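PDB 2BNG: MB2760 from Mycobacterium tuberculosis, which hydrolyses epoxides to diols, accepting long or bulky lipophilic substrates such as 9,10-epoxystearic acid and cholesterol 5,6-oxide in vitro. Local coordinates for residues C[101-110]-C[121-132]. Sequence-based numbering, arbitrary orientation.
Sequences RVQFWVCGVF and RDYFDVYDMFKG
Strands 100-113 and 116-123 form a beta hairpin of the NTF2-like fold, pairing Val-109 with Arg-121 and Cys-107 with Tyr-123 through two backbone hydrogen bonds each; in the latter pair Tyr-123 N reaches Cys-107 O at 2.7 Å. Between them lies the non-hydrogen-bonded pair of Gly-108 and Asp-122, assigned as the active-site proton acceptor. Lacking a side chain, Gly-108 leaves room for the carboxylate, whose OD1 sits 3.3 Å from Gly-108 CA. Methyl CG1 of Val-106 packs 3.6 Å from Asp-122 CG; the same valine side chain touches Asp-93, assigned as the proton donor, and Arg-91 makes a salt bridge to Asp-122 OD2.

Toward helix 126-139 strand pairing gives way to side chains and waters. Asp-125, at the N-cap, accepts from Asp-128 N through OD2, and its OD1 accepts from Val-126 N of the second subunit. Extended with CG anti to its backbone N (chi1 180°), Asp-128 reaches the strand, where OD2 takes Trp-105 N on its syn side at 2.9 Å. One water joins that oxygen to Trp-105 O and Asp-125 N; another links the indole NE1 to Asp-125 OD2. The flexible, unbranched chain of Met-129, present as selenomethionine, bends at chi2 and chi3 to lay SE over one face of the Phe-104 ring, 3.8 Å from its centroid, a Met-aromatic contact. Gly-132 lets the helix approach closely, its CA 3.5 Å from Gln-103 O.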
# COMPACT_ATOMS: atom_id res chain seq x y z
N ARG C 101 33.49 -27.03 15.16
CA ARG C 101 32.75 -26.86 13.91
C ARG C 101 33.69 -26.95 12.73
O ARG C 101 34.67 -26.21 12.65
CB ARG C 101 32.01 -25.53 13.91
CG ARG C 101 31.42 -25.14 12.57
CD ARG C 101 30.91 -23.72 12.65
NE ARG C 101 30.14 -23.41 11.46
CZ ARG C 101 28.83 -23.55 11.39
NH1 ARG C 101 28.15 -23.96 12.45
NH2 ARG C 101 28.19 -23.30 10.24
N VAL C 102 33.40 -27.88 11.82
CA VAL C 102 34.24 -28.11 10.65
C VAL C 102 33.44 -27.83 9.38
O VAL C 102 32.47 -28.52 9.06
CB VAL C 102 34.80 -29.56 10.60
CG1 VAL C 102 35.68 -29.77 9.37
CG2 VAL C 102 35.57 -29.90 11.89
N GLN C 103 33.87 -26.81 8.66
CA GLN C 103 33.12 -26.31 7.53
C GLN C 103 33.92 -26.47 6.24
O GLN C 103 35.13 -26.22 6.21
CB GLN C 103 32.81 -24.83 7.79
CG GLN C 103 31.75 -24.23 6.91
CD GLN C 103 31.22 -22.93 7.50
OE1 GLN C 103 30.67 -22.93 8.57
NE2 GLN C 103 31.41 -21.84 6.83
N PHE C 104 33.24 -26.86 5.17
CA PHE C 104 33.90 -27.23 3.92
C PHE C 104 32.90 -27.14 2.77
O PHE C 104 31.67 -27.23 3.01
CB PHE C 104 34.47 -28.68 4.02
CG PHE C 104 33.46 -29.70 4.52
CD1 PHE C 104 32.73 -30.46 3.62
CD2 PHE C 104 33.24 -29.91 5.88
CE1 PHE C 104 31.80 -31.42 4.07
CE2 PHE C 104 32.30 -30.84 6.33
CZ PHE C 104 31.58 -31.60 5.43
N TRP C 105 33.38 -26.98 1.54
CA TRP C 105 32.48 -27.01 0.42
C TRP C 105 32.10 -28.45 0.05
O TRP C 105 32.89 -29.39 0.26
CB TRP C 105 33.06 -26.25 -0.77
CG TRP C 105 34.37 -26.81 -1.39
CD1 TRP C 105 35.63 -26.28 -1.28
CD2 TRP C 105 34.51 -27.96 -2.27
NE1 TRP C 105 36.54 -27.02 -2.01
CE2 TRP C 105 35.88 -28.05 -2.63
CE3 TRP C 105 33.61 -28.90 -2.81
CZ2 TRP C 105 36.38 -29.05 -3.47
CZ3 TRP C 105 34.12 -29.90 -3.67
CH2 TRP C 105 35.49 -29.96 -3.97
N VAL C 106 30.88 -28.62 -0.46
CA VAL C 106 30.42 -29.89 -1.04
C VAL C 106 29.64 -29.60 -2.32
O VAL C 106 28.82 -28.66 -2.37
CB VAL C 106 29.48 -30.66 -0.12
CG1 VAL C 106 29.08 -31.99 -0.77
CG2 VAL C 106 30.11 -30.89 1.24
N CYS C 107 29.92 -30.41 -3.34
CA CYS C 107 29.05 -30.50 -4.50
C CYS C 107 28.33 -31.87 -4.42
O CYS C 107 28.97 -32.91 -4.35
CB CYS C 107 29.87 -30.33 -5.80
SG CYS C 107 30.52 -28.59 -5.99
N GLY C 108 27.01 -31.85 -4.39
CA GLY C 108 26.25 -33.07 -4.33
C GLY C 108 25.47 -33.27 -5.61
O GLY C 108 24.92 -32.31 -6.17
N VAL C 109 25.45 -34.51 -6.07
CA VAL C 109 24.57 -34.89 -7.16
C VAL C 109 23.57 -35.94 -6.67
O VAL C 109 23.91 -36.89 -5.96
CB VAL C 109 25.30 -35.34 -8.47
CG1 VAL C 109 26.60 -34.57 -8.71
CG2 VAL C 109 25.57 -36.79 -8.46
N PHE C 110 22.31 -35.72 -7.03
CA PHE C 110 21.22 -36.59 -6.61
C PHE C 110 20.49 -37.09 -7.83
O PHE C 110 20.55 -36.46 -8.90
CB PHE C 110 20.24 -35.83 -5.71
CG PHE C 110 20.90 -35.18 -4.53
CD1 PHE C 110 21.68 -34.04 -4.68
CD2 PHE C 110 20.75 -35.73 -3.25
CE1 PHE C 110 22.29 -33.43 -3.57
CE2 PHE C 110 21.36 -35.13 -2.15
CZ PHE C 110 22.12 -33.97 -2.30
N ARG C 121 25.20 -38.45 -3.91
CA ARG C 121 26.64 -38.50 -4.14
C ARG C 121 27.29 -37.17 -3.78
O ARG C 121 27.13 -36.16 -4.48
CB ARG C 121 26.92 -38.84 -5.60
CG ARG C 121 28.38 -39.11 -5.84
CD ARG C 121 28.70 -39.36 -7.30
NE ARG C 121 28.25 -40.68 -7.77
CZ ARG C 121 27.73 -40.88 -8.98
NH1 ARG C 121 27.57 -39.86 -9.82
NH2 ARG C 121 27.32 -42.08 -9.34
N ASP C 122 28.01 -37.15 -2.67
CA ASP C 122 28.62 -35.89 -2.23
C ASP C 122 30.11 -35.90 -2.56
O ASP C 122 30.81 -36.87 -2.27
CB ASP C 122 28.37 -35.66 -0.73
CG ASP C 122 27.03 -34.95 -0.44
OD1 ASP C 122 26.36 -34.42 -1.36
OD2 ASP C 122 26.63 -34.91 0.74
N TYR C 123 30.55 -34.80 -3.16
CA TYR C 123 31.93 -34.55 -3.53
C TYR C 123 32.53 -33.48 -2.62
O TYR C 123 31.91 -32.45 -2.37
CB TYR C 123 32.00 -33.99 -4.95
CG TYR C 123 31.66 -34.94 -6.07
CD1 TYR C 123 30.36 -35.05 -6.56
CD2 TYR C 123 32.68 -35.72 -6.69
CE1 TYR C 123 30.06 -35.91 -7.63
CE2 TYR C 123 32.39 -36.57 -7.76
CZ TYR C 123 31.08 -36.65 -8.21
OH TYR C 123 30.79 -37.50 -9.24
N PHE C 124 33.77 -33.69 -2.18
CA PHE C 124 34.50 -32.68 -1.41
C PHE C 124 36.00 -32.96 -1.54
O PHE C 124 36.39 -34.00 -2.09
CB PHE C 124 34.10 -32.71 0.08
CG PHE C 124 34.07 -34.07 0.66
CD1 PHE C 124 32.89 -34.78 0.72
CD2 PHE C 124 35.23 -34.65 1.13
CE1 PHE C 124 32.86 -36.06 1.26
CE2 PHE C 124 35.22 -35.93 1.66
CZ PHE C 124 34.04 -36.63 1.73
N ASP C 125 36.83 -32.06 -1.01
CA ASP C 125 38.29 -32.10 -1.13
C ASP C 125 38.91 -32.29 0.27
O ASP C 125 38.55 -31.58 1.21
CB ASP C 125 38.73 -30.79 -1.81
CG ASP C 125 40.20 -30.47 -1.68
OD1 ASP C 125 41.06 -31.37 -1.68
OD2 ASP C 125 40.52 -29.26 -1.63
N VAL C 126 39.83 -33.24 0.41
CA VAL C 126 40.44 -33.49 1.73
C VAL C 126 41.23 -32.28 2.17
O VAL C 126 41.31 -31.98 3.35
CB VAL C 126 41.33 -34.78 1.82
CG1 VAL C 126 40.56 -36.01 1.37
CG2 VAL C 126 42.58 -34.62 0.99
N TYR C 127 41.82 -31.57 1.22
CA TYR C 127 42.58 -30.38 1.56
C TYR C 127 41.71 -29.27 2.20
O TYR C 127 42.01 -28.76 3.29
CB TYR C 127 43.32 -29.90 0.33
CG TYR C 127 44.02 -28.58 0.46
CD1 TYR C 127 45.08 -28.40 1.36
CD2 TYR C 127 43.64 -27.51 -0.34
CE1 TYR C 127 45.74 -27.17 1.46
CE2 TYR C 127 44.30 -26.28 -0.26
CZ TYR C 127 45.34 -26.12 0.65
OH TYR C 127 45.97 -24.91 0.73
N ASP C 128 40.61 -28.94 1.52
CA ASP C 128 39.63 -28.00 2.01
C ASP C 128 39.09 -28.45 3.36
O ASP C 128 38.90 -27.63 4.24
CB ASP C 128 38.48 -27.88 1.00
CG ASP C 128 37.41 -26.92 1.45
OD1 ASP C 128 37.70 -25.73 1.55
OD2 ASP C 128 36.28 -27.35 1.71
N MSE C 129 38.88 -29.76 3.53
CA MSE C 129 38.39 -30.31 4.78
C MSE C 129 39.43 -30.17 5.88
O MSE C 129 39.11 -29.86 7.03
CB MSE C 129 38.02 -31.79 4.60
CG MSE C 129 37.59 -32.45 5.90
SE MSE C 129 35.75 -32.41 5.96
CE MSE C 129 35.56 -33.45 4.17
N PHE C 130 40.67 -30.45 5.53
CA PHE C 130 41.77 -30.33 6.47
C PHE C 130 41.90 -28.88 6.94
O PHE C 130 42.07 -28.60 8.13
CB PHE C 130 43.08 -30.86 5.85
CG PHE C 130 44.25 -30.77 6.78
CD1 PHE C 130 44.32 -31.56 7.94
CD2 PHE C 130 45.28 -29.88 6.52
CE1 PHE C 130 45.42 -31.45 8.82
CE2 PHE C 130 46.38 -29.76 7.38
CZ PHE C 130 46.45 -30.55 8.54
N LYS C 131 41.77 -27.94 6.00
CA LYS C 131 41.74 -26.52 6.34
C LYS C 131 40.56 -26.15 7.23
O LYS C 131 40.70 -25.31 8.12
CB LYS C 131 41.72 -25.64 5.08
CG LYS C 131 43.08 -25.50 4.43
CD LYS C 131 43.06 -24.51 3.26
CE LYS C 131 42.07 -24.93 2.19
NZ LYS C 131 41.88 -23.84 1.20
N GLY C 132 39.42 -26.78 6.98
CA GLY C 132 38.24 -26.59 7.81
C GLY C 132 38.45 -27.11 9.21
O GLY C 132 37.97 -26.51 10.17
O HOH W 1 35.97 -24.77 9.64
O HOH W 2 39.58 -26.83 -2.32
O HOH W 3 35.54 -29.66 0.58